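Local coordinates for protein Tp0751 (Treponema pallidum, PDB 5JK2) that adheres to extracellular matrix components and mediates interactions with host cells through a non-canonical lipocalin fold, at residues H48-L53 with V120-H125; V102-R107 with R116-T121. The protein carries 1 engineered substitution. All coordinates share one frame; numbering follows the deposited sequence.

Contact 1 of 2, residues H48-L53 with V120-H125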
loop_
_atom_site.group_PDB
_atom_site.type_symbol
_atom_site.label_atom_id
_atom_site.label_comp_id
_atom_site.label_asym_id
_atom_site.label_seq_id
_atom_site.Cartn_x
_atom_site.Cartn_y
_atom_site.Cartn_z
ATOM N N HIS A 48 -2.447 -7.808 -5.870
ATOM C CA HIS A 48 -2.484 -9.061 -5.133
ATOM C C HIS A 48 -1.213 -9.241 -4.305
ATOM O O HIS A 48 -1.208 -9.956 -3.301
ATOM C CB HIS A 48 -2.673 -10.232 -6.098
ATOM C CG HIS A 48 -3.296 -11.441 -5.472
ATOM N ND1 HIS A 48 -3.781 -12.498 -6.212
ATOM C CD2 HIS A 48 -3.520 -11.758 -4.172
ATOM C CE1 HIS A 48 -4.272 -13.415 -5.397
ATOM N NE2 HIS A 48 -4.126 -12.992 -4.157
ATOM N N LEU A 49 -0.142 -8.572 -4.722
ATOM C CA LEU A 49 1.114 -8.607 -3.985
ATOM C C LEU A 49 1.071 -7.701 -2.759
ATOM O O LEU A 49 1.853 -7.879 -1.827
ATOM C CB LEU A 49 2.280 -8.193 -4.887
ATOM C CG LEU A 49 2.768 -9.209 -5.923
ATOM C CD1 LEU A 49 3.823 -8.582 -6.817
ATOM C CD2 LEU A 49 3.316 -10.461 -5.247
ATOM N N LEU A 50 0.166 -6.728 -2.759
ATOM C CA LEU A 50 0.084 -5.774 -1.656
ATOM C C LEU A 50 -0.648 -6.348 -0.452
ATOM O O LEU A 50 -0.373 -5.963 0.685
ATOM C CB LEU A 50 -0.612 -4.489 -2.107
ATOM C CG LEU A 50 0.187 -3.621 -3.078
ATOM C CD1 LEU A 50 -0.669 -2.488 -3.597
ATOM C CD2 LEU A 50 1.437 -3.079 -2.404
ATOM N N ALA A 51 -1.584 -7.256 -0.711
ATOM C CA ALA A 51 -2.380 -7.869 0.346
ATOM C C ALA A 51 -1.495 -8.431 1.455
ATOM O O ALA A 51 -0.827 -9.449 1.273
ATOM C CB ALA A 51 -3.258 -8.962 -0.230
ATOM N N GLY A 52 -1.490 -7.750 2.599
ATOM C CA GLY A 52 -0.724 -8.187 3.751
ATOM C C GLY A 52 -0.136 -7.032 4.536
ATOM O O GLY A 52 -0.455 -5.874 4.289
ATOM N N LEU A 53 0.736 -7.362 5.483
ATOM C CA LEU A 53 1.346 -6.378 6.365
ATOM C C LEU A 53 2.639 -5.829 5.784
ATOM O O LEU A 53 3.455 -6.584 5.258
ATOM C CB LEU A 53 1.625 -7.002 7.731
ATOM C CG LEU A 53 2.327 -6.118 8.761
ATOM C CD1 LEU A 53 1.463 -4.927 9.114
ATOM C CD2 LEU A 53 2.663 -6.935 9.998
ATOM N N VAL A 120 1.901 3.762 -4.355
ATOM C CA VAL A 120 2.700 2.587 -4.031
ATOM C C VAL A 120 3.527 2.123 -5.224
ATOM O O VAL A 120 2.990 1.560 -6.180
ATOM C CB VAL A 120 1.815 1.421 -3.565
ATOM C CG1 VAL A 120 2.677 0.250 -3.127
ATOM C CG2 VAL A 120 0.895 1.871 -2.441
ATOM N N THR A 121 4.836 2.341 -5.147
ATOM C CA THR A 121 5.753 1.957 -6.214
ATOM C C THR A 121 6.561 0.737 -5.797
ATOM O O THR A 121 7.370 0.800 -4.872
ATOM C CB THR A 121 6.713 3.105 -6.577
ATOM O OG1 THR A 121 5.960 4.283 -6.888
ATOM C CG2 THR A 121 7.579 2.729 -7.774
ATOM N N PHE A 122 6.327 -0.375 -6.485
ATOM C CA PHE A 122 7.038 -1.615 -6.212
ATOM C C PHE A 122 8.488 -1.562 -6.668
ATOM O O PHE A 122 8.797 -1.034 -7.735
ATOM C CB PHE A 122 6.346 -2.787 -6.903
ATOM C CG PHE A 122 5.201 -3.366 -6.129
ATOM C CD1 PHE A 122 3.927 -2.845 -6.252
ATOM C CD2 PHE A 122 5.399 -4.450 -5.293
ATOM C CE1 PHE A 122 2.875 -3.391 -5.546
ATOM C CE2 PHE A 122 4.356 -4.995 -4.588
ATOM C CZ PHE A 122 3.091 -4.468 -4.714
ATOM N N GLU A 123 9.368 -2.125 -5.846
ATOM C CA GLU A 123 10.771 -2.292 -6.199
ATOM C C GLU A 123 11.041 -3.783 -6.342
ATOM O O GLU A 123 11.839 -4.213 -7.172
ATOM C CB GLU A 123 11.687 -1.672 -5.140
ATOM C CG GLU A 123 11.201 -0.329 -4.599
ATOM C CD GLU A 123 12.154 0.271 -3.583
ATOM O OE1 GLU A 123 11.769 1.248 -2.907
ATOM O OE2 GLU A 123 13.290 -0.235 -3.461
ATOM N N SER A 124 10.354 -4.563 -5.516
ATOM C CA SER A 124 10.433 -6.014 -5.563
ATOM C C SER A 124 9.109 -6.570 -5.079
ATOM O O SER A 124 8.207 -5.812 -4.729
ATOM C CB SER A 124 11.580 -6.536 -4.698
ATOM O OG SER A 124 12.768 -5.801 -4.932
ATOM N N HIS A 125 8.990 -7.890 -5.045
ATOM C CA HIS A 125 7.733 -8.507 -4.650
ATOM C C HIS A 125 7.425 -8.232 -3.178
ATOM O O HIS A 125 6.268 -8.282 -2.763
ATOM C CB HIS A 125 7.766 -10.015 -4.918
ATOM C CG HIS A 125 8.434 -10.812 -3.841
ATOM N ND1 HIS A 125 7.770 -11.232 -2.708
ATOM C CD2 HIS A 125 9.701 -11.271 -3.725
ATOM C CE1 HIS A 125 8.602 -11.914 -1.940
ATOM N NE2 HIS A 125 9.780 -11.952 -2.535
#
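L49 and L50 meet V120 and F122 in a buried apolar contact at one end of the lipocalin-like beta barrel, where the chain between helix 26-39 and the first barrel strand lies against the end of strand 115-122. The two segments are held together by apolar side chains. The F122 ring meets both leucines: its CG lies anti to its own carbonyl carbon (chi1 -84°), and the ring reaches toward them. L49 comes to the CZ–CE2 side of the ring, with CB 3.8 Å from F122 CZ, while the isobutyl group of L50 crosses F122 at a slant and brings CD1 to 4.1 Å from F122 CE1. The other methyl of L50, CD2, packs against V120, 3.6 Å from CG1. A branched aliphatic chain suits L50, since its two methyls serve different neighbours: CD2 meets V120, and CD1 lies toward V102 and F104 of strand 101-108. The side chain of L49, beyond its CB contact with F122, also touches L34 and W35 of helix 26-39. W35 reaches F122 as well, so the helix helps to cover this end of the barrel. At G52, just past the two leucines, the backbone takes a conformation (phi 144°, psi -170°) in which a CB would jam against the preceding carbonyl oxygen, and glycine avoids this. Beyond F122 the chain turns a corner at E123, and E123 and S124 form a classic beta bulge opposite V127. H125 then brings its backbone to L49, and R31 ties the two together: its NH1 is hydrogen-bonded to both L49 O and H125 O.

Contact 2 of 2, residues V102-R107 with R116-T121; sequences VSFLTR and RRLEVT
V102, F104 and T106 pair with V120, L118 and R116 as the hydrogen-bonded pairs of an antiparallel beta hairpin, strands 101-108 and 115-122 of the lipocalin-like barrel. Each of the three pairs uses both N-H groups and both carbonyls, giving six backbone bonds; the straightest runs from L118 N to F104 O (3.2 Å, 166° at the hydrogen). S103 and L105 face E119 and R117 in the non-hydrogen-bonded pairs, and their backbones bond instead to strand 86-98. R116 O is gripped twice, by T106 N at 3.0 Å and by T106 OG1 at 2.9 Å. Threonine can do this because its hydroxyl sits between the backbone N and the carbonyl carbon (chi1 77°), turned to the neighbouring strand. On the partly exposed face, S103 OG donates to E119 OE1 at 2.7 Å, meeting the syn side of the carboxylate but well out of its plane; the bend of E119 at chi2 (-68°) curls its end back to the serine. Next along this face, L105 lies beside R117 and sets CD2 over the centre of one guanidinium face, 3.8 Å from CZ, while R117 NH2 forms a salt bridge with D135. R116 points to the buried face, where a charge needs partners: E134 and E88 supply salt bridges, and F81 a cation-pi contact. Apart from R116 and the T106 hydroxyl, that face carries the apolar V102, F104, L118 and V120, as suits a barrel interior. F104 CB packs on L118 CB at 3.8 Å, and V120 brings CG2 to the edge of the F104 ring, near its plane and 3.9 Å from CE2.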
loop_
_atom_site.group_PDB
_atom_site.type_symbol
_atom_site.label_atom_id
_atom_site.label_comp_id
_atom_site.label_asym_id
_atom_site.label_seq_id
_atom_site.Cartn_x
_atom_site.Cartn_y
_atom_site.Cartn_z
ATOM N N VAL A 102 0.848 1.171 -8.164
ATOM C CA VAL A 102 -0.563 1.144 -7.797
ATOM C C VAL A 102 -0.924 2.487 -7.175
ATOM O O VAL A 102 -0.281 2.926 -6.222
ATOM C CB VAL A 102 -0.887 0.016 -6.805
ATOM C CG1 VAL A 102 -2.392 -0.107 -6.613
ATOM C CG2 VAL A 102 -0.309 -1.301 -7.292
ATOM N N SER A 103 -1.949 3.134 -7.719
ATOM C CA SER A 103 -2.384 4.437 -7.232
ATOM C C SER A 103 -3.763 4.342 -6.596
ATOM O O SER A 103 -4.755 4.068 -7.273
ATOM C CB SER A 103 -2.394 5.457 -8.370
ATOM O OG SER A 103 -1.073 5.824 -8.730
ATOM N N PHE A 104 -3.816 4.580 -5.290
ATOM C CA PHE A 104 -5.046 4.437 -4.524
ATOM C C PHE A 104 -5.750 5.761 -4.268
ATOM O O PHE A 104 -5.108 6.799 -4.111
ATOM C CB PHE A 104 -4.754 3.782 -3.177
ATOM C CG PHE A 104 -4.364 2.343 -3.273
ATOM C CD1 PHE A 104 -5.328 1.351 -3.244
ATOM C CD2 PHE A 104 -3.034 1.978 -3.377
ATOM C CE1 PHE A 104 -4.976 0.022 -3.324
ATOM C CE2 PHE A 104 -2.674 0.651 -3.457
ATOM C CZ PHE A 104 -3.646 -0.330 -3.431
ATOM N N LEU A 105 -7.079 5.707 -4.225
ATOM C CA LEU A 105 -7.888 6.795 -3.688
ATOM C C LEU A 105 -8.714 6.209 -2.557
ATOM O O LEU A 105 -9.678 5.481 -2.795
ATOM C CB LEU A 105 -8.788 7.427 -4.760
ATOM C CG LEU A 105 -9.560 8.711 -4.410
ATOM C CD1 LEU A 105 -10.792 8.431 -3.555
ATOM C CD2 LEU A 105 -8.666 9.741 -3.721
ATOM N N THR A 106 -8.320 6.522 -1.327
ATOM C CA THR A 106 -8.933 5.929 -0.149
ATOM C C THR A 106 -9.703 6.977 0.645
ATOM O O THR A 106 -9.500 8.171 0.453
ATOM C CB THR A 106 -7.878 5.281 0.755
ATOM O OG1 THR A 106 -7.187 6.296 1.493
ATOM C CG2 THR A 106 -6.874 4.490 -0.068
ATOM N N ARG A 107 -10.577 6.525 1.540
ATOM C CA ARG A 107 -11.455 7.421 2.281
ATOM C C ARG A 107 -11.653 6.956 3.716
ATOM O O ARG A 107 -11.987 5.796 3.964
ATOM C CB ARG A 107 -12.801 7.523 1.567
ATOM C CG ARG A 107 -13.926 8.138 2.388
ATOM C CD ARG A 107 -15.197 8.258 1.560
ATOM N NE ARG A 107 -15.426 7.076 0.728
ATOM C CZ ARG A 107 -15.989 5.947 1.155
ATOM N NH1 ARG A 107 -16.150 4.932 0.318
ATOM N NH2 ARG A 107 -16.388 5.826 2.414
ATOM N N ARG A 116 -7.413 10.043 1.375
ATOM C CA ARG A 116 -5.963 9.912 1.290
ATOM C C ARG A 116 -5.525 9.257 -0.018
ATOM O O ARG A 116 -5.975 8.163 -0.356
ATOM C CB ARG A 116 -5.445 9.106 2.482
ATOM C CG ARG A 116 -3.932 8.996 2.562
ATOM C CD ARG A 116 -3.491 8.422 3.894
ATOM N NE ARG A 116 -3.673 9.379 4.980
ATOM C CZ ARG A 116 -3.619 9.070 6.271
ATOM N NH1 ARG A 116 -3.389 7.820 6.651
ATOM N NH2 ARG A 116 -3.796 10.011 7.185
ATOM N N ARG A 117 -4.645 9.940 -0.746
ATOM C CA ARG A 117 -4.086 9.415 -1.988
ATOM C C ARG A 117 -2.762 8.717 -1.732
ATOM O O ARG A 117 -1.932 9.206 -0.968
ATOM C CB ARG A 117 -3.889 10.536 -3.006
ATOM C CG ARG A 117 -5.187 11.160 -3.460
ATOM C CD ARG A 117 -4.993 12.100 -4.637
ATOM N NE ARG A 117 -6.246 12.319 -5.357
ATOM C CZ ARG A 117 -7.240 13.089 -4.921
ATOM N NH1 ARG A 117 -8.341 13.222 -5.648
ATOM N NH2 ARG A 117 -7.140 13.723 -3.759
ATOM N N LEU A 118 -2.570 7.580 -2.391
ATOM C CA LEU A 118 -1.382 6.764 -2.193
ATOM C C LEU A 118 -0.691 6.488 -3.520
ATOM O O LEU A 118 -1.342 6.347 -4.554
ATOM C CB LEU A 118 -1.752 5.445 -1.506
ATOM C CG LEU A 118 -1.026 5.119 -0.198
ATOM C CD1 LEU A 118 -1.370 6.141 0.872
ATOM C CD2 LEU A 118 -1.366 3.714 0.273
ATOM N N GLU A 119 0.634 6.415 -3.476
ATOM C CA GLU A 119 1.434 6.113 -4.656
ATOM C C GLU A 119 2.413 4.988 -4.347
ATOM O O GLU A 119 3.597 5.225 -4.108
ATOM C CB GLU A 119 2.183 7.355 -5.130
ATOM C CG GLU A 119 1.278 8.504 -5.550
ATOM C CD GLU A 119 0.494 8.208 -6.816
ATOM O OE1 GLU A 119 0.847 7.247 -7.532
ATOM O OE2 GLU A 119 -0.479 8.940 -7.096
ATOM N N VAL A 120 1.901 3.762 -4.355
ATOM C CA VAL A 120 2.700 2.587 -4.031
ATOM C C VAL A 120 3.527 2.123 -5.224
ATOM O O VAL A 120 2.990 1.560 -6.180
ATOM C CB VAL A 120 1.815 1.421 -3.565
ATOM C CG1 VAL A 120 2.677 0.250 -3.127
ATOM C CG2 VAL A 120 0.895 1.871 -2.441
ATOM N N THR A 121 4.836 2.341 -5.147
ATOM C CA THR A 121 5.753 1.957 -6.214
ATOM C C THR A 121 6.561 0.737 -5.797
ATOM O O THR A 121 7.370 0.800 -4.872
ATOM C CB THR A 121 6.713 3.105 -6.577
ATOM O OG1 THR A 121 5.960 4.283 -6.888
ATOM C CG2 THR A 121 7.579 2.729 -7.774
#

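How the contacts relate
The centres of the two contacts lie about 12 Å apart, and both use strand 115-122, sharing V120 and T121. Along the chain, 48-53 comes first, then 102-107, and then the stretch 116-125 on which both contacts end. Contact 2 joins sequence neighbours into a hairpin within the barrel wall; contact 1 brings the chain leading into the first strand against the far end of the same hairpin. They meet where L50 CD1 lies 3.7 Å from F104 CZ, and where V102 packs on L50 and F122. These apolar contacts run from the hairpin to the region covered by helix 26-39, consistent with a shared core in the pallilysin beta-barrel domain.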